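PDB 1QO8: probable fumarate reductase Ifc3 from Shewanella frigidimarina, which catalyses the essentially one-way reduction of fumarate to succinate, using one FAD and four covalently bound c-type hemes in each subunit of a homodimer. Local coordinates for residues 194-204 / 532-540; 271-279 / 337-347. All coordinates share one frame; numbering follows the deposited sequence.

Contact 1 of 2, residues 194-204 / 532-540; sequences GGRQQNDIKLV and GGVHGYNRL. With FAD (flavin-adenine dinucleotide), chain G.
Gly536 and Asn199 bring their CA atoms to 3.6 Å, illustrating how glycine lets two backbones interlock. A side chain on Gly536 would hit Asn199 N and Gly195 O, and one on Gly195 the carbonyl of His535. Two backbone bonds fasten this tight part: Asp200 N gives to Gly533 O at 3.0 Å, and Tyr537 N to Gly195 O at 3.0 Å. Gln198 N, closing the type I' turn, meets Gly195 O from the opposite face, so two donors grip one oxygen. Beyond Asp200, which caps helix 201-220, Leu203 CD1 lies 4.2 Å from Val534 CG2.

Toward the surface, where the second subunit comes near, the contact rests on the Tyr537 ring, itself stacked with Trp356. With CG anti to the carbonyl carbon (chi1 -70°), Gln198 lays that methylene over the ring, 3.4 Å from the centroid, a CH-pi contact, and the bend at the next bond carries the amide toward Tyr537 OH, to which a water joins OE1. The Arg196 guanidinium stands nearly upright to the ring, NH1 at its edge, and bonds to Ser518 of the second subunit. A leucine in place of Tyr537 would probably leave Gln198 CG without its aromatic face and the water without its hydroxyl partner. Backbone bonds thus fix the loop, whose Arg539 reaches the flavin and, as in related enzymes, probably binds fumarate, while its polar rim faces the dimer partner.

Contact 2 of 2, residues 271-279 / 337-347; sequences SRVVKLVVN and TGDGVLMAKEI. With FAD (flavin-adenine dinucleotide), chain G.
Strand 271-278 and helix 339-346 run in nearly the same direction, their axes 30° apart and 7.8 Å at closest approach, with Lys275 and Met343 nearest in register and a classic beta bulge at Val274 and Lys275 opposite Val288. The pair is a worked example of a nucleotide site built where a strand and a helix begin.

At the FAD end, Arg272 holds Asp339 side-on: NE gives to OD2 at 3.1 Å and NH2 to OD1 at 2.8 Å. Both oxygens lie close to the guanidinium plane, although the two flat groups are turned 31° against each other. Arg272 reaches across because its chain is extended from a CG anti to the backbone N (chi1 -178°). Thr337 OG1 donates to Asp339 OD1 from the face opposite to Arg272 NH2, so that oxygen is held on both sides. Asp339 OD2 in turn accepts from the adenine N6A at 2.9 Å, on its N7A side, while Val273 reads the N1A side through its backbone, N giving to N1A at 3.0 Å and O accepting from N6A.

Farther along, Met343 fills the gap between strand and helix. Its extended CB-CG bond carries SD to 3.4 Å from Val273 CG1, and a bend at the last bond lays CE closely against the same methyl. Leu276 crosses Met343 at about a right angle, and its CD1 lies near Ile347 CD1; Ile347 CG2 meets Val278 CG2 at 4.1 Å. A water bridges Leu276 N and Met343 O.

Asp102 also pairs with Arg272, and Lys152 with Asp339. Such a chain of alternating charges probably keeps Asp339 ionised and its carboxylate fixed in rotation, ready to accept from the adenine amino group.

How the contacts relate
The two contacts show one cofactor approached from its opposite ends. Contact 2 lies at the adenine end and contact 1 on the flavin side, with centres about 24 Å apart and nearest atoms about 7 Å apart; they share no helix or strand. Both are partly buried. Contact 1 joins a loop to the turn between helices 184-194 and 201-220, so backbone bonds and glycines carry it, and its aromatic rim meets the second subunit. Contact 2 joins regular elements, so apolar side chains fill the space between strand and helix while a charged pair serves the base. Its own link to the second subunit runs through Lys345, on a part of the helix that does not touch the strand.

Contact 1 of 2, residues 194-204 / 532-540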
loop_
_atom_site.group_PDB
_atom_site.type_symbol
_atom_site.label_atom_id
_atom_site.label_comp_id
_atom_site.label_asym_id
_atom_site.label_seq_id
_atom_site.Cartn_x
_atom_site.Cartn_y
_atom_site.Cartn_z
ATOM N N GLY A 194 14.667 14.908 -7.206
ATOM C CA GLY A 194 13.550 14.532 -8.125
ATOM C C GLY A 194 12.600 13.578 -7.372
ATOM O O GLY A 194 11.410 13.630 -7.553
ATOM N N GLY A 195 13.105 12.729 -6.477
ATOM C CA GLY A 195 12.273 11.849 -5.669
ATOM C C GLY A 195 11.625 12.433 -4.437
ATOM O O GLY A 195 11.183 11.683 -3.542
ATOM N N ARG A 196 11.649 13.749 -4.233
ATOM C CA ARG A 196 11.229 14.456 -3.028
ATOM C C ARG A 196 11.943 14.044 -1.757
ATOM O O ARG A 196 11.379 14.096 -0.655
ATOM C CB ARG A 196 9.720 14.365 -2.723
ATOM C CG ARG A 196 8.858 14.801 -3.911
ATOM C CD ARG A 196 7.348 14.655 -3.634
ATOM N NE ARG A 196 6.686 14.683 -4.956
ATOM C CZ ARG A 196 5.462 14.267 -5.148
ATOM N NH1 ARG A 196 4.772 13.809 -4.065
ATOM N NH2 ARG A 196 4.866 14.288 -6.360
ATOM N N GLN A 197 13.177 13.579 -1.830
ATOM C CA GLN A 197 14.067 13.223 -0.772
ATOM C C GLN A 197 13.631 11.902 -0.136
ATOM O O GLN A 197 14.224 11.541 0.864
ATOM C CB GLN A 197 14.337 14.311 0.284
ATOM C CG GLN A 197 14.926 15.592 -0.285
ATOM C CD GLN A 197 16.350 15.475 -0.809
ATOM O OE1 GLN A 197 16.749 16.223 -1.704
ATOM N NE2 GLN A 197 17.199 14.589 -0.353
ATOM N N GLN A 198 12.861 11.068 -0.803
ATOM C CA GLN A 198 12.358 9.800 -0.248
ATOM C C GLN A 198 13.134 8.574 -0.718
ATOM O O GLN A 198 12.949 7.460 -0.161
ATOM C CB GLN A 198 10.889 9.728 -0.641
ATOM C CG GLN A 198 9.983 10.734 0.095
ATOM C CD GLN A 198 10.022 10.494 1.589
ATOM O OE1 GLN A 198 10.114 9.388 2.113
ATOM N NE2 GLN A 198 10.021 11.477 2.449
ATOM N N ASN A 199 13.974 8.763 -1.746
ATOM C CA ASN A 199 14.721 7.681 -2.334
ATOM C C ASN A 199 15.639 7.090 -1.243
ATOM O O ASN A 199 16.108 7.845 -0.421
ATOM C CB ASN A 199 15.678 7.962 -3.502
ATOM C CG ASN A 199 15.195 8.970 -4.517
ATOM O OD1 ASN A 199 15.306 8.854 -5.763
ATOM N ND2 ASN A 199 14.723 10.070 -4.006
ATOM N N ASP A 200 15.818 5.799 -1.262
ATOM C CA ASP A 200 16.886 5.120 -0.551
ATOM C C ASP A 200 18.252 5.563 -1.092
ATOM O O ASP A 200 18.789 5.111 -2.129
ATOM C CB ASP A 200 16.656 3.620 -0.693
ATOM C CG ASP A 200 17.630 2.813 0.144
ATOM O OD1 ASP A 200 18.746 3.235 0.486
ATOM O OD2 ASP A 200 17.363 1.674 0.529
ATOM N N ILE A 201 18.892 6.435 -0.293
ATOM C CA ILE A 201 20.127 7.112 -0.658
ATOM C C ILE A 201 21.213 6.112 -0.984
ATOM O O ILE A 201 22.047 6.451 -1.825
ATOM C CB ILE A 201 20.628 8.150 0.373
ATOM C CG1 ILE A 201 21.871 8.885 -0.085
ATOM C CG2 ILE A 201 20.955 7.471 1.716
ATOM C CD1 ILE A 201 21.735 10.013 -1.058
ATOM N N LYS A 202 21.205 4.929 -0.392
ATOM C CA LYS A 202 22.183 3.925 -0.726
ATOM C C LYS A 202 21.960 3.339 -2.121
ATOM O O LYS A 202 22.930 3.012 -2.820
ATOM C CB LYS A 202 22.190 2.798 0.326
ATOM C CG LYS A 202 22.161 3.321 1.738
ATOM C CD LYS A 202 21.591 2.378 2.773
ATOM C CE LYS A 202 20.398 1.530 2.365
ATOM N NZ LYS A 202 19.396 1.495 3.486
ATOM N N LEU A 203 20.673 3.210 -2.485
ATOM C CA LEU A 203 20.432 2.621 -3.825
ATOM C C LEU A 203 20.823 3.672 -4.861
ATOM O O LEU A 203 21.464 3.355 -5.869
ATOM C CB LEU A 203 18.979 2.168 -3.874
ATOM C CG LEU A 203 18.504 1.087 -2.915
ATOM C CD1 LEU A 203 17.039 0.764 -3.222
ATOM C CD2 LEU A 203 19.364 -0.179 -3.030
ATOM N N VAL A 204 20.508 4.938 -4.575
ATOM C CA VAL A 204 20.814 6.057 -5.448
ATOM C C VAL A 204 22.303 6.206 -5.701
ATOM O O VAL A 204 22.687 6.507 -6.846
ATOM C CB VAL A 204 20.203 7.390 -4.969
ATOM C CG1 VAL A 204 20.452 8.554 -5.894
ATOM C CG2 VAL A 204 18.681 7.154 -4.903
ATOM N N GLY A 532 11.012 -1.095 -5.300
ATOM C CA GLY A 532 10.630 0.258 -4.896
ATOM C C GLY A 532 11.819 0.963 -4.313
ATOM O O GLY A 532 12.813 0.231 -4.043
ATOM N N GLY A 533 11.997 2.233 -4.016
ATOM C CA GLY A 533 13.212 2.720 -3.410
ATOM C C GLY A 533 14.266 3.415 -4.256
ATOM O O GLY A 533 15.035 4.251 -3.732
ATOM N N VAL A 534 14.531 3.119 -5.496
ATOM C CA VAL A 534 15.539 3.795 -6.315
ATOM C C VAL A 534 15.098 5.236 -6.609
ATOM O O VAL A 534 15.872 6.149 -6.547
ATOM C CB VAL A 534 15.768 2.991 -7.618
ATOM C CG1 VAL A 534 16.830 3.753 -8.454
ATOM C CG2 VAL A 534 16.315 1.629 -7.243
ATOM N N HIS A 535 13.814 5.466 -6.879
ATOM C CA HIS A 535 13.233 6.688 -7.329
ATOM C C HIS A 535 12.425 7.469 -6.295
ATOM O O HIS A 535 11.971 8.592 -6.591
ATOM C CB HIS A 535 12.299 6.422 -8.542
ATOM C CG HIS A 535 13.014 5.696 -9.632
ATOM N ND1 HIS A 535 12.651 4.405 -10.022
ATOM C CD2 HIS A 535 14.097 6.058 -10.382
ATOM C CE1 HIS A 535 13.440 4.008 -11.004
ATOM N NE2 HIS A 535 14.337 4.982 -11.215
ATOM N N GLY A 536 12.399 6.970 -5.056
ATOM C CA GLY A 536 11.521 7.617 -4.076
ATOM C C GLY A 536 10.171 7.969 -4.632
ATOM O O GLY A 536 9.471 7.084 -5.164
ATOM N N TYR A 537 9.698 9.188 -4.430
ATOM C CA TYR A 537 8.319 9.520 -4.872
ATOM C C TYR A 537 8.254 9.956 -6.314
ATOM O O TYR A 537 7.132 10.212 -6.773
ATOM C CB TYR A 537 7.703 10.606 -3.960
ATOM C CG TYR A 537 7.364 10.209 -2.545
ATOM C CD1 TYR A 537 7.710 8.956 -2.032
ATOM C CD2 TYR A 537 6.656 11.078 -1.707
ATOM C CE1 TYR A 537 7.368 8.598 -0.737
ATOM C CE2 TYR A 537 6.308 10.737 -0.398
ATOM C CZ TYR A 537 6.661 9.489 0.070
ATOM O OH TYR A 537 6.331 9.082 1.335
ATOM N N ASN A 538 9.337 10.012 -7.103
ATOM C CA ASN A 538 9.110 10.483 -8.509
ATOM C C ASN A 538 10.282 10.058 -9.342
ATOM O O ASN A 538 11.407 10.451 -8.994
ATOM C CB ASN A 538 8.928 12.000 -8.513
ATOM C CG ASN A 538 8.658 12.514 -9.924
ATOM O OD1 ASN A 538 7.748 12.105 -10.633
ATOM N ND2 ASN A 538 9.548 13.362 -10.419
ATOM N N ARG A 539 10.060 9.292 -10.409
ATOM C CA ARG A 539 11.188 8.833 -11.258
ATOM C C ARG A 539 11.624 10.018 -12.144
ATOM O O ARG A 539 10.691 10.553 -12.755
ATOM C CB ARG A 539 10.688 7.695 -12.167
ATOM C CG ARG A 539 11.593 7.171 -13.275
ATOM C CD ARG A 539 10.867 6.398 -14.389
ATOM N NE ARG A 539 9.969 7.398 -15.024
ATOM C CZ ARG A 539 10.172 8.121 -16.120
ATOM N NH1 ARG A 539 11.294 7.853 -16.795
ATOM N NH2 ARG A 539 9.320 9.066 -16.499
ATOM N N LEU A 540 12.915 10.347 -12.228
ATOM C CA LEU A 540 13.398 11.159 -13.349
ATOM C C LEU A 540 13.623 10.459 -14.668
ATOM O O LEU A 540 14.104 9.309 -14.772
ATOM C CB LEU A 540 14.754 11.782 -12.892
ATOM C CG LEU A 540 14.637 12.680 -11.648
ATOM C CD1 LEU A 540 15.889 13.493 -11.356
ATOM C CD2 LEU A 540 13.505 13.703 -11.847
HETATM P PA FAD G . 9.970 -4.397 -18.170
HETATM O O1A FAD G . 10.819 -3.900 -19.299
HETATM O O2A FAD G . 8.638 -4.147 -18.137
HETATM O O5B FAD G . 9.918 -5.937 -18.481
HETATM C C5B FAD G . 9.345 -6.935 -17.539
HETATM C C4B FAD G . 9.260 -8.345 -18.310
HETATM O O4B FAD G . 8.674 -9.269 -17.268
HETATM C C3B FAD G . 8.157 -8.321 -19.419
HETATM O O3B FAD G . 8.501 -8.570 -20.707
HETATM C C2B FAD G . 6.912 -9.028 -18.769
HETATM O O2B FAD G . 6.060 -9.743 -19.697
HETATM C C1B FAD G . 7.618 -10.049 -17.958
HETATM N N9A FAD G . 6.818 -10.549 -16.833
HETATM C C8A FAD G . 5.940 -9.861 -16.033
HETATM N N7A FAD G . 5.308 -10.644 -15.202
HETATM C C5A FAD G . 5.788 -11.926 -15.452
HETATM C C6A FAD G . 5.428 -13.243 -14.932
HETATM N N6A FAD G . 4.534 -13.444 -14.005
HETATM N N1A FAD G . 6.166 -14.263 -15.439
HETATM C C2A FAD G . 7.059 -14.117 -16.475
HETATM N N3A FAD G . 7.432 -12.940 -17.026
HETATM C C4A FAD G . 6.736 -11.906 -16.482
HETATM N N1 FAD G . 12.677 5.231 -18.299
HETATM C C2 FAD G . 13.850 5.771 -18.493
HETATM O O2 FAD G . 14.743 5.877 -17.717
HETATM N N3 FAD G . 14.234 6.337 -19.747
HETATM C C4 FAD G . 13.276 6.260 -20.753
HETATM O O4 FAD G . 13.508 6.757 -21.819
HETATM C C4X FAD G . 11.950 5.708 -20.486
HETATM N N5 FAD G . 11.015 5.702 -21.449
HETATM C C5X FAD G . 9.810 5.121 -21.244
HETATM C C6 FAD G . 8.886 5.135 -22.299
HETATM C C7 FAD G . 7.657 4.547 -22.125
HETATM C C7M FAD G . 6.617 4.517 -23.200
HETATM C C8 FAD G . 7.377 3.896 -20.869
HETATM C C8M FAD G . 6.068 3.189 -20.694
HETATM C C9 FAD G . 8.291 3.854 -19.848
HETATM C C9A FAD G . 9.520 4.452 -19.993
HETATM N N10 FAD G . 10.525 4.504 -19.006
HETATM C C10 FAD G . 11.708 5.103 -19.210
HETATM C "C1'" FAD G . 10.476 3.553 -17.851
HETATM C "C2'" FAD G . 11.455 2.357 -18.108
HETATM O "O2'" FAD G . 11.228 2.108 -19.536
HETATM C "C3'" FAD G . 10.807 1.140 -17.403
HETATM O "O3'" FAD G . 10.671 1.382 -15.997
HETATM C "C4'" FAD G . 11.911 0.031 -17.332
HETATM O "O4'" FAD G . 12.111 -0.342 -18.729
HETATM C "C5'" FAD G . 11.240 -1.193 -16.611
HETATM O "O5'" FAD G . 12.218 -2.367 -16.940
HETATM P P FAD G . 12.055 -3.767 -16.320
HETATM O O1P FAD G . 13.223 -4.556 -16.865
HETATM O O2P FAD G . 11.927 -3.513 -14.955
HETATM O O3P FAD G . 10.736 -4.176 -16.761
HETATM O O HOH W 1 8.142 8.134 3.417
#

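Contact 2 of 2, residues 271-279 / 337-347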
loop_
_atom_site.group_PDB
_atom_site.type_symbol
_atom_site.label_atom_id
_atom_site.label_comp_id
_atom_site.label_asym_id
_atom_site.label_seq_id
_atom_site.Cartn_x
_atom_site.Cartn_y
_atom_site.Cartn_z
ATOM N N SER A 271 5.399 -18.115 -20.855
ATOM C CA SER A 271 5.615 -18.794 -19.587
ATOM C C SER A 271 5.458 -17.783 -18.435
ATOM O O SER A 271 6.378 -17.021 -18.120
ATOM C CB SER A 271 7.090 -19.286 -19.592
ATOM O OG SER A 271 7.131 -20.165 -20.723
ATOM N N ARG A 272 4.274 -17.775 -17.855
ATOM C CA ARG A 272 3.964 -16.931 -16.727
ATOM C C ARG A 272 4.220 -17.594 -15.363
ATOM O O ARG A 272 3.635 -18.655 -14.988
ATOM C CB ARG A 272 2.485 -16.510 -16.809
ATOM C CG ARG A 272 2.150 -15.577 -15.647
ATOM C CD ARG A 272 0.710 -15.124 -15.899
ATOM N NE ARG A 272 0.469 -13.948 -15.099
ATOM C CZ ARG A 272 -0.757 -13.482 -14.843
ATOM N NH1 ARG A 272 -1.829 -14.064 -15.351
ATOM N NH2 ARG A 272 -0.861 -12.399 -14.071
ATOM N N VAL A 273 5.082 -16.898 -14.625
ATOM C CA VAL A 273 5.359 -17.328 -13.267
ATOM C C VAL A 273 4.152 -16.872 -12.409
ATOM O O VAL A 273 3.721 -15.716 -12.567
ATOM C CB VAL A 273 6.653 -16.735 -12.709
ATOM C CG1 VAL A 273 6.695 -17.026 -11.189
ATOM C CG2 VAL A 273 7.891 -17.308 -13.394
ATOM N N VAL A 274 3.608 -17.820 -11.645
ATOM C CA VAL A 274 2.402 -17.584 -10.859
ATOM C C VAL A 274 2.515 -17.761 -9.363
ATOM O O VAL A 274 1.679 -17.377 -8.552
ATOM C CB VAL A 274 1.288 -18.466 -11.396
ATOM C CG1 VAL A 274 0.753 -18.076 -12.752
ATOM C CG2 VAL A 274 1.703 -19.976 -11.432
ATOM N N LYS A 275 3.627 -18.313 -8.836
ATOM C CA LYS A 275 3.842 -18.476 -7.434
ATOM C C LYS A 275 5.304 -18.669 -7.114
ATOM O O LYS A 275 5.996 -19.257 -7.936
ATOM C CB LYS A 275 3.054 -19.757 -6.988
ATOM C CG LYS A 275 2.929 -19.705 -5.460
ATOM C CD LYS A 275 2.102 -20.860 -4.917
ATOM C CE LYS A 275 1.479 -20.338 -3.616
ATOM N NZ LYS A 275 2.099 -21.007 -2.435
ATOM N N LEU A 276 5.834 -18.111 -6.072
ATOM C CA LEU A 276 7.188 -18.433 -5.640
ATOM C C LEU A 276 7.021 -19.572 -4.594
ATOM O O LEU A 276 6.107 -19.510 -3.754
ATOM C CB LEU A 276 7.868 -17.236 -4.987
ATOM C CG LEU A 276 7.994 -15.947 -5.843
ATOM C CD1 LEU A 276 8.246 -14.721 -4.969
ATOM C CD2 LEU A 276 9.097 -16.076 -6.881
ATOM N N VAL A 277 7.890 -20.552 -4.650
ATOM C CA VAL A 277 7.703 -21.756 -3.800
ATOM C C VAL A 277 8.703 -21.572 -2.671
ATOM O O VAL A 277 9.894 -21.382 -2.894
ATOM C CB VAL A 277 8.023 -23.056 -4.546
ATOM C CG1 VAL A 277 7.746 -24.331 -3.668
ATOM C CG2 VAL A 277 7.218 -23.084 -5.834
ATOM N N VAL A 278 8.197 -21.553 -1.450
ATOM C CA VAL A 278 9.134 -21.426 -0.304
ATOM C C VAL A 278 9.192 -22.762 0.442
ATOM O O VAL A 278 8.155 -23.440 0.521
ATOM C CB VAL A 278 8.593 -20.287 0.574
ATOM C CG1 VAL A 278 9.252 -20.211 1.942
ATOM C CG2 VAL A 278 8.757 -18.961 -0.192
ATOM N N ASN A 279 10.339 -23.182 0.953
ATOM C CA ASN A 279 10.414 -24.480 1.667
ATOM C C ASN A 279 9.934 -24.254 3.104
ATOM O O ASN A 279 9.281 -23.224 3.387
ATOM C CB ASN A 279 11.827 -25.045 1.621
ATOM C CG ASN A 279 12.832 -24.167 2.327
ATOM O OD1 ASN A 279 12.523 -23.200 2.998
ATOM N ND2 ASN A 279 14.147 -24.413 2.223
ATOM N N THR A 337 1.651 -5.859 -15.122
ATOM C CA THR A 337 0.518 -6.163 -14.304
ATOM C C THR A 337 0.868 -6.444 -12.840
ATOM O O THR A 337 -0.059 -6.908 -12.147
ATOM C CB THR A 337 -0.455 -7.177 -14.876
ATOM O OG1 THR A 337 0.179 -8.454 -15.006
ATOM C CG2 THR A 337 -1.034 -6.611 -16.231
ATOM N N GLY A 338 2.089 -6.113 -12.446
ATOM C CA GLY A 338 2.415 -6.095 -11.005
ATOM C C GLY A 338 2.631 -7.536 -10.445
ATOM O O GLY A 338 2.694 -7.675 -9.209
ATOM N N ASP A 339 2.850 -8.542 -11.328
ATOM C CA ASP A 339 2.821 -9.918 -10.849
ATOM C C ASP A 339 3.909 -10.111 -9.805
ATOM O O ASP A 339 3.793 -10.905 -8.851
ATOM C CB ASP A 339 3.089 -10.901 -12.002
ATOM C CG ASP A 339 2.025 -11.015 -13.028
ATOM O OD1 ASP A 339 0.880 -10.565 -12.804
ATOM O OD2 ASP A 339 2.247 -11.610 -14.118
ATOM N N GLY A 340 5.071 -9.572 -10.102
ATOM C CA GLY A 340 6.271 -9.724 -9.277
ATOM C C GLY A 340 6.078 -9.207 -7.859
ATOM O O GLY A 340 6.396 -9.872 -6.847
ATOM N N VAL A 341 5.461 -8.029 -7.734
ATOM C CA VAL A 341 4.958 -7.515 -6.486
ATOM C C VAL A 341 3.893 -8.391 -5.846
ATOM O O VAL A 341 3.965 -8.521 -4.613
ATOM C CB VAL A 341 4.367 -6.067 -6.661
ATOM C CG1 VAL A 341 3.404 -5.689 -5.548
ATOM C CG2 VAL A 341 5.524 -5.022 -6.751
ATOM N N LEU A 342 2.849 -8.865 -6.544
ATOM C CA LEU A 342 1.867 -9.712 -5.933
ATOM C C LEU A 342 2.459 -11.020 -5.387
ATOM O O LEU A 342 2.127 -11.365 -4.257
ATOM C CB LEU A 342 0.732 -10.078 -6.883
ATOM C CG LEU A 342 -0.029 -8.809 -7.365
ATOM C CD1 LEU A 342 -0.951 -9.272 -8.484
ATOM C CD2 LEU A 342 -0.678 -8.119 -6.156
ATOM N N MET A 343 3.290 -11.739 -6.115
ATOM C CA MET A 343 3.869 -13.006 -5.682
ATOM C C MET A 343 4.812 -12.787 -4.491
ATOM O O MET A 343 4.940 -13.624 -3.597
ATOM C CB MET A 343 4.740 -13.644 -6.811
ATOM C CG MET A 343 3.817 -14.293 -7.817
ATOM S SD MET A 343 4.666 -15.083 -9.194
ATOM C CE MET A 343 5.828 -13.940 -9.844
ATOM N N ALA A 344 5.503 -11.658 -4.487
ATOM C CA ALA A 344 6.433 -11.311 -3.422
ATOM C C ALA A 344 5.680 -11.014 -2.126
ATOM O O ALA A 344 5.991 -11.547 -1.030
ATOM C CB ALA A 344 7.482 -10.258 -3.732
ATOM N N LYS A 345 4.638 -10.245 -2.188
ATOM C CA LYS A 345 3.794 -9.854 -1.094
ATOM C C LYS A 345 3.166 -11.086 -0.403
ATOM O O LYS A 345 3.199 -11.231 0.794
ATOM C CB LYS A 345 2.656 -8.955 -1.617
ATOM C CG LYS A 345 2.022 -8.213 -0.429
ATOM C CD LYS A 345 0.670 -7.570 -0.703
ATOM C CE LYS A 345 -0.124 -8.047 -1.891
ATOM N NZ LYS A 345 -1.391 -7.287 -2.197
ATOM N N GLU A 346 2.653 -11.997 -1.186
ATOM C CA GLU A 346 2.010 -13.240 -0.825
ATOM C C GLU A 346 2.942 -14.133 0.004
ATOM O O GLU A 346 2.398 -14.868 0.814
ATOM C CB GLU A 346 1.562 -13.915 -2.112
ATOM C CG GLU A 346 0.709 -15.143 -2.036
ATOM C CD GLU A 346 0.622 -16.012 -3.259
ATOM O OE1 GLU A 346 0.821 -15.597 -4.434
ATOM O OE2 GLU A 346 0.360 -17.246 -3.018
ATOM N N ILE A 347 4.260 -14.150 -0.130
ATOM C CA ILE A 347 5.111 -14.927 0.720
ATOM C C ILE A 347 5.741 -14.109 1.827
ATOM O O ILE A 347 6.576 -14.698 2.509
ATOM C CB ILE A 347 6.200 -15.709 -0.069
ATOM C CG1 ILE A 347 7.079 -14.702 -0.780
ATOM C CG2 ILE A 347 5.514 -16.665 -1.035
ATOM C CD1 ILE A 347 8.561 -14.865 -0.876
HETATM P PA FAD G . 9.970 -4.397 -18.170
HETATM O O1A FAD G . 10.819 -3.900 -19.299
HETATM O O2A FAD G . 8.638 -4.147 -18.137
HETATM O O5B FAD G . 9.918 -5.937 -18.481
HETATM C C5B FAD G . 9.345 -6.935 -17.539
HETATM C C4B FAD G . 9.260 -8.345 -18.310
HETATM O O4B FAD G . 8.674 -9.269 -17.268
HETATM C C3B FAD G . 8.157 -8.321 -19.419
HETATM O O3B FAD G . 8.501 -8.570 -20.707
HETATM C C2B FAD G . 6.912 -9.028 -18.769
HETATM O O2B FAD G . 6.060 -9.743 -19.697
HETATM C C1B FAD G . 7.618 -10.049 -17.958
HETATM N N9A FAD G . 6.818 -10.549 -16.833
HETATM C C8A FAD G . 5.940 -9.861 -16.033
HETATM N N7A FAD G . 5.308 -10.644 -15.202
HETATM C C5A FAD G . 5.788 -11.926 -15.452
HETATM C C6A FAD G . 5.428 -13.243 -14.932
HETATM N N6A FAD G . 4.534 -13.444 -14.005
HETATM N N1A FAD G . 6.166 -14.263 -15.439
HETATM C C2A FAD G . 7.059 -14.117 -16.475
HETATM N N3A FAD G . 7.432 -12.940 -17.026
HETATM C C4A FAD G . 6.736 -11.906 -16.482
HETATM N N1 FAD G . 12.677 5.231 -18.299
HETATM C C2 FAD G . 13.850 5.771 -18.493
HETATM O O2 FAD G . 14.743 5.877 -17.717
HETATM N N3 FAD G . 14.234 6.337 -19.747
HETATM C C4 FAD G . 13.276 6.260 -20.753
HETATM O O4 FAD G . 13.508 6.757 -21.819
HETATM C C4X FAD G . 11.950 5.708 -20.486
HETATM N N5 FAD G . 11.015 5.702 -21.449
HETATM C C5X FAD G . 9.810 5.121 -21.244
HETATM C C6 FAD G . 8.886 5.135 -22.299
HETATM C C7 FAD G . 7.657 4.547 -22.125
HETATM C C7M FAD G . 6.617 4.517 -23.200
HETATM C C8 FAD G . 7.377 3.896 -20.869
HETATM C C8M FAD G . 6.068 3.189 -20.694
HETATM C C9 FAD G . 8.291 3.854 -19.848
HETATM C C9A FAD G . 9.520 4.452 -19.993
HETATM N N10 FAD G . 10.525 4.504 -19.006
HETATM C C10 FAD G . 11.708 5.103 -19.210
HETATM C "C1'" FAD G . 10.476 3.553 -17.851
HETATM C "C2'" FAD G . 11.455 2.357 -18.108
HETATM O "O2'" FAD G . 11.228 2.108 -19.536
HETATM C "C3'" FAD G . 10.807 1.140 -17.403
HETATM O "O3'" FAD G . 10.671 1.382 -15.997
HETATM C "C4'" FAD G . 11.911 0.031 -17.332
HETATM O "O4'" FAD G . 12.111 -0.342 -18.729
HETATM C "C5'" FAD G . 11.240 -1.193 -16.611
HETATM O "O5'" FAD G . 12.218 -2.367 -16.940
HETATM P P FAD G . 12.055 -3.767 -16.320
HETATM O O1P FAD G . 13.223 -4.556 -16.865
HETATM O O2P FAD G . 11.927 -3.513 -14.955
HETATM O O3P FAD G . 10.736 -4.176 -16.761
HETATM O O HOH W 2 4.144 -16.195 -4.532
#